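Pyruvate synthase subunit PorC (Thermotoga maritima MSB8, PDB 2RAA) forms the gamma chain of the heterotetrameric pyruvate:ferredoxin oxidoreductase, which converts pyruvate and CoA to acetyl-CoA and CO2 while reducing ferredoxin. Local coordinates at residues A[20-25]-A[87-92]. Sequence-based numbering, arbitrary orientation.
Sequences FEIRWH and VVVVID
H25 and V88 meet on one face of two neighbouring parallel strands, 20-25 and 87-90, where CD2 of the imidazole lies 3.7 Å from CG1 of the valine. CG of H25 stands anti to its carbonyl carbon (chi1 -61°), which swings the ring back along its own strand toward R23. There NE of R23 donates to NE2 of H25 over 2.9 Å, within the imidazole plane but tilted from that of the guanidinium and bent at the hydrogen (132°). NH2 of the same arginine reaches CG2 of V88 at 3.7 Å, so one valine carries a methyl against each of the two polar side chains. An alanine in place of H25 would probably leave NE of R23 without this acceptor and open a gap beside CG1 of V88. On the face of I22 and W24, the indole lies alongside V89, CE3 being 3.6 Å from CG1, while CG2 of I91 comes to the indole edge. CG2 of I22 packs against CG2 of V89.

Five backbone hydrogen bonds passing to and fro hold these pairs in step, from V87 N to E21 O through to I91 N to H25 O at 2.9 Å, the last given by I91, just past the end of strand 87-90, to H25, still within its own strand. Further out, the guanidinium is fixed by the carbonyls of V82, I100 and E102, and W24 NE1 by N69, while helices 32-45 and 150-161 pack on the indole. Such parallel pairing inside a mixed sheet flanked by helices is characteristic of an alpha/beta fold.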
ATOM      1  N   PHE A  20       1.583 -14.868   0.330  1.00 51.78           N
ATOM      2  CA  PHE A  20       1.546 -13.782  -0.642  1.00 52.46           C
ATOM      3  C   PHE A  20       2.324 -12.637   0.018  1.00 51.85           C
ATOM      4  O   PHE A  20       2.120 -12.303   1.183  1.00 53.13           O
ATOM      5  CB  PHE A  20       0.086 -13.353  -0.923  1.00 51.40           C
ATOM      6  CG  PHE A  20      -0.057 -12.306  -1.990  1.00 50.52           C
ATOM      7  CD1 PHE A  20      -0.115 -12.662  -3.304  1.00 46.93           C
ATOM      8  CD2 PHE A  20      -0.126 -10.966  -1.674  1.00 53.61           C
ATOM      9  CE1 PHE A  20      -0.245 -11.718  -4.282  1.00 50.08           C
ATOM     10  CE2 PHE A  20      -0.235 -10.016  -2.669  1.00 54.75           C
ATOM     11  CZ  PHE A  20      -0.310 -10.409  -3.974  1.00 37.66           C
ATOM     12  N   GLU A  21       3.201 -12.013  -0.739  1.00 52.28           N
ATOM     13  CA  GLU A  21       4.105 -11.071  -0.163  1.00 54.28           C
ATOM     14  C   GLU A  21       4.084  -9.671  -0.768  1.00 52.13           C
ATOM     15  O   GLU A  21       4.121  -9.529  -1.964  1.00 54.04           O
ATOM     16  CB  GLU A  21       5.488 -11.651  -0.307  1.00 55.60           C
ATOM     17  CG  GLU A  21       6.506 -10.872   0.468  1.00 66.17           C
ATOM     18  CD  GLU A  21       7.893 -11.404   0.268  1.00 83.50           C
ATOM     19  OE1 GLU A  21       8.063 -12.659   0.288  1.00 86.79           O
ATOM     20  OE2 GLU A  21       8.791 -10.544   0.079  1.00 92.05           O
ATOM     21  N   ILE A  22       4.133  -8.656   0.096  1.00 49.63           N
ATOM     22  CA  ILE A  22       4.039  -7.267  -0.282  1.00 45.92           C
ATOM     23  C   ILE A  22       5.158  -6.451   0.374  1.00 47.06           C
ATOM     24  O   ILE A  22       5.398  -6.585   1.551  1.00 46.53           O
ATOM     25  CB  ILE A  22       2.727  -6.696   0.239  1.00 46.80           C
ATOM     26  CG1 ILE A  22       1.534  -7.501  -0.346  1.00 47.73           C
ATOM     27  CG2 ILE A  22       2.645  -5.208  -0.113  1.00 39.64           C
ATOM     28  CD1 ILE A  22       0.319  -7.526   0.541  1.00 52.07           C
ATOM     29  N   ARG A  23       5.845  -5.607  -0.380  1.00 46.87           N
ATOM     30  CA  ARG A  23       6.935  -4.813   0.185  1.00 49.06           C
ATOM     31  C   ARG A  23       6.616  -3.358  -0.055  1.00 46.98           C
ATOM     32  O   ARG A  23       6.334  -2.969  -1.165  1.00 46.24           O
ATOM     33  CB  ARG A  23       8.267  -5.151  -0.460  1.00 51.29           C
ATOM     34  CG  ARG A  23       9.452  -4.371   0.131  1.00 50.66           C
ATOM     35  CD  ARG A  23      10.746  -4.866  -0.504  1.00 56.70           C
ATOM     36  NE  ARG A  23      10.857  -4.434  -1.883  1.00 51.66           N
ATOM     37  CZ  ARG A  23      11.629  -5.001  -2.797  1.00 51.55           C
ATOM     38  NH1 ARG A  23      12.358  -6.082  -2.527  1.00 58.25           N
ATOM     39  NH2 ARG A  23      11.641  -4.489  -4.008  1.00 56.58           N
ATOM     40  N   TRP A  24       6.656  -2.572   1.000  1.00 45.77           N
ATOM     41  CA  TRP A  24       6.239  -1.180   0.931  1.00 46.22           C
ATOM     42  C   TRP A  24       7.440  -0.325   0.985  1.00 48.24           C
ATOM     43  O   TRP A  24       8.358  -0.648   1.743  1.00 49.23           O
ATOM     44  CB  TRP A  24       5.452  -0.774   2.180  1.00 45.54           C
ATOM     45  CG  TRP A  24       4.232  -1.507   2.403  1.00 46.30           C
ATOM     46  CD1 TRP A  24       4.137  -2.787   2.805  1.00 47.24           C
ATOM     47  CD2 TRP A  24       2.887  -0.997   2.321  1.00 44.83           C
ATOM     48  NE1 TRP A  24       2.822  -3.130   2.967  1.00 40.03           N
ATOM     49  CE2 TRP A  24       2.029  -2.063   2.636  1.00 48.29           C
ATOM     50  CE3 TRP A  24       2.334   0.239   1.969  1.00 44.72           C
ATOM     51  CZ2 TRP A  24       0.637  -1.936   2.623  1.00 42.98           C
ATOM     52  CZ3 TRP A  24       0.953   0.380   1.954  1.00 52.22           C
ATOM     53  CH2 TRP A  24       0.115  -0.699   2.270  1.00 47.63           C
ATOM     54  N   HIS A  25       7.391   0.812   0.282  1.00 47.98           N
ATOM     55  CA  HIS A  25       8.459   1.810   0.333  1.00 47.87           C
ATOM     56  C   HIS A  25       7.836   3.169   0.579  1.00 49.79           C
ATOM     57  O   HIS A  25       6.964   3.605  -0.150  1.00 48.36           O
ATOM     58  CB  HIS A  25       9.250   1.833  -0.950  1.00 46.35           C
ATOM     59  CG  HIS A  25       9.927   0.539  -1.243  1.00 48.80           C
ATOM     60  ND1 HIS A  25      11.259   0.317  -0.963  1.00 46.77           N
ATOM     61  CD2 HIS A  25       9.448  -0.616  -1.764  1.00 50.72           C
ATOM     62  CE1 HIS A  25      11.574  -0.918  -1.316  1.00 54.79           C
ATOM     63  NE2 HIS A  25      10.493  -1.508  -1.798  1.00 53.27           N
ATOM     64  N   VAL A  87       4.143  -7.928  -4.772  1.00 40.62           N
ATOM     65  CA  VAL A  87       3.698  -6.558  -5.015  1.00 43.71           C
ATOM     66  C   VAL A  87       4.619  -5.617  -4.316  1.00 42.37           C
ATOM     67  O   VAL A  87       5.010  -5.876  -3.199  1.00 42.37           O
ATOM     68  CB  VAL A  87       2.267  -6.278  -4.421  1.00 43.64           C
ATOM     69  CG1 VAL A  87       1.822  -4.837  -4.661  1.00 40.22           C
ATOM     70  CG2 VAL A  87       1.222  -7.254  -5.036  1.00 44.72           C
ATOM     71  N   VAL A  88       4.967  -4.528  -4.987  1.00 48.53           N
ATOM     72  CA  VAL A  88       5.797  -3.459  -4.421  1.00 46.96           C
ATOM     73  C   VAL A  88       4.915  -2.244  -4.434  1.00 48.82           C
ATOM     74  O   VAL A  88       4.284  -1.956  -5.442  1.00 49.85           O
ATOM     75  CB  VAL A  88       7.124  -3.227  -5.238  1.00 47.15           C
ATOM     76  CG1 VAL A  88       7.827  -1.973  -4.798  1.00 39.93           C
ATOM     77  CG2 VAL A  88       8.077  -4.444  -5.079  1.00 43.48           C
ATOM     78  N   VAL A  89       4.874  -1.548  -3.296  1.00 50.02           N
ATOM     79  CA  VAL A  89       3.986  -0.422  -3.068  1.00 47.54           C
ATOM     80  C   VAL A  89       4.862   0.756  -2.722  1.00 46.35           C
ATOM     81  O   VAL A  89       5.634   0.694  -1.786  1.00 45.87           O
ATOM     82  CB  VAL A  89       3.024  -0.684  -1.885  1.00 49.85           C
ATOM     83  CG1 VAL A  89       2.137   0.501  -1.638  1.00 41.42           C
ATOM     84  CG2 VAL A  89       2.194  -1.925  -2.125  1.00 43.36           C
ATOM     85  N   VAL A  90       4.781   1.820  -3.505  1.00 48.22           N
ATOM     86  CA  VAL A  90       5.644   2.976  -3.306  1.00 48.25           C
ATOM     87  C   VAL A  90       4.735   4.154  -3.006  1.00 48.35           C
ATOM     88  O   VAL A  90       4.071   4.671  -3.874  1.00 47.76           O
ATOM     89  CB  VAL A  90       6.557   3.210  -4.545  1.00 47.23           C
ATOM     90  CG1 VAL A  90       7.347   4.494  -4.414  1.00 46.95           C
ATOM     91  CG2 VAL A  90       7.504   2.014  -4.725  1.00 47.63           C
ATOM     92  N   ILE A  91       4.703   4.573  -1.756  1.00 51.48           N
ATOM     93  CA  ILE A  91       3.771   5.592  -1.354  1.00 51.22           C
ATOM     94  C   ILE A  91       4.343   6.990  -1.504  1.00 51.65           C
ATOM     95  O   ILE A  91       3.636   7.975  -1.203  1.00 49.24           O
ATOM     96  CB  ILE A  91       3.218   5.353   0.099  1.00 52.98           C
ATOM     97  CG1 ILE A  91       4.263   5.600   1.175  1.00 55.38           C
ATOM     98  CG2 ILE A  91       2.640   3.945   0.230  1.00 50.42           C
ATOM     99  CD1 ILE A  91       3.678   5.543   2.551  1.00 49.09           C
ATOM    100  N   ASP A  92       5.606   7.090  -1.945  1.00 50.81           N
ATOM    101  CA  ASP A  92       6.223   8.398  -2.249  1.00 51.09           C
ATOM    102  C   ASP A  92       6.961   8.325  -3.578  1.00 51.91           C
ATOM    103  O   ASP A  92       8.036   7.735  -3.623  1.00 52.35           O
ATOM    104  CB  ASP A  92       7.169   8.800  -1.130  1.00 50.74           C
ATOM    105  CG  ASP A  92       7.865  10.121  -1.402  1.00 50.54           C
ATOM    106  OD1 ASP A  92       7.824  10.634  -2.539  1.00 55.12           O
ATOM    107  OD2 ASP A  92       8.450  10.657  -0.459  1.00 54.99           O
TER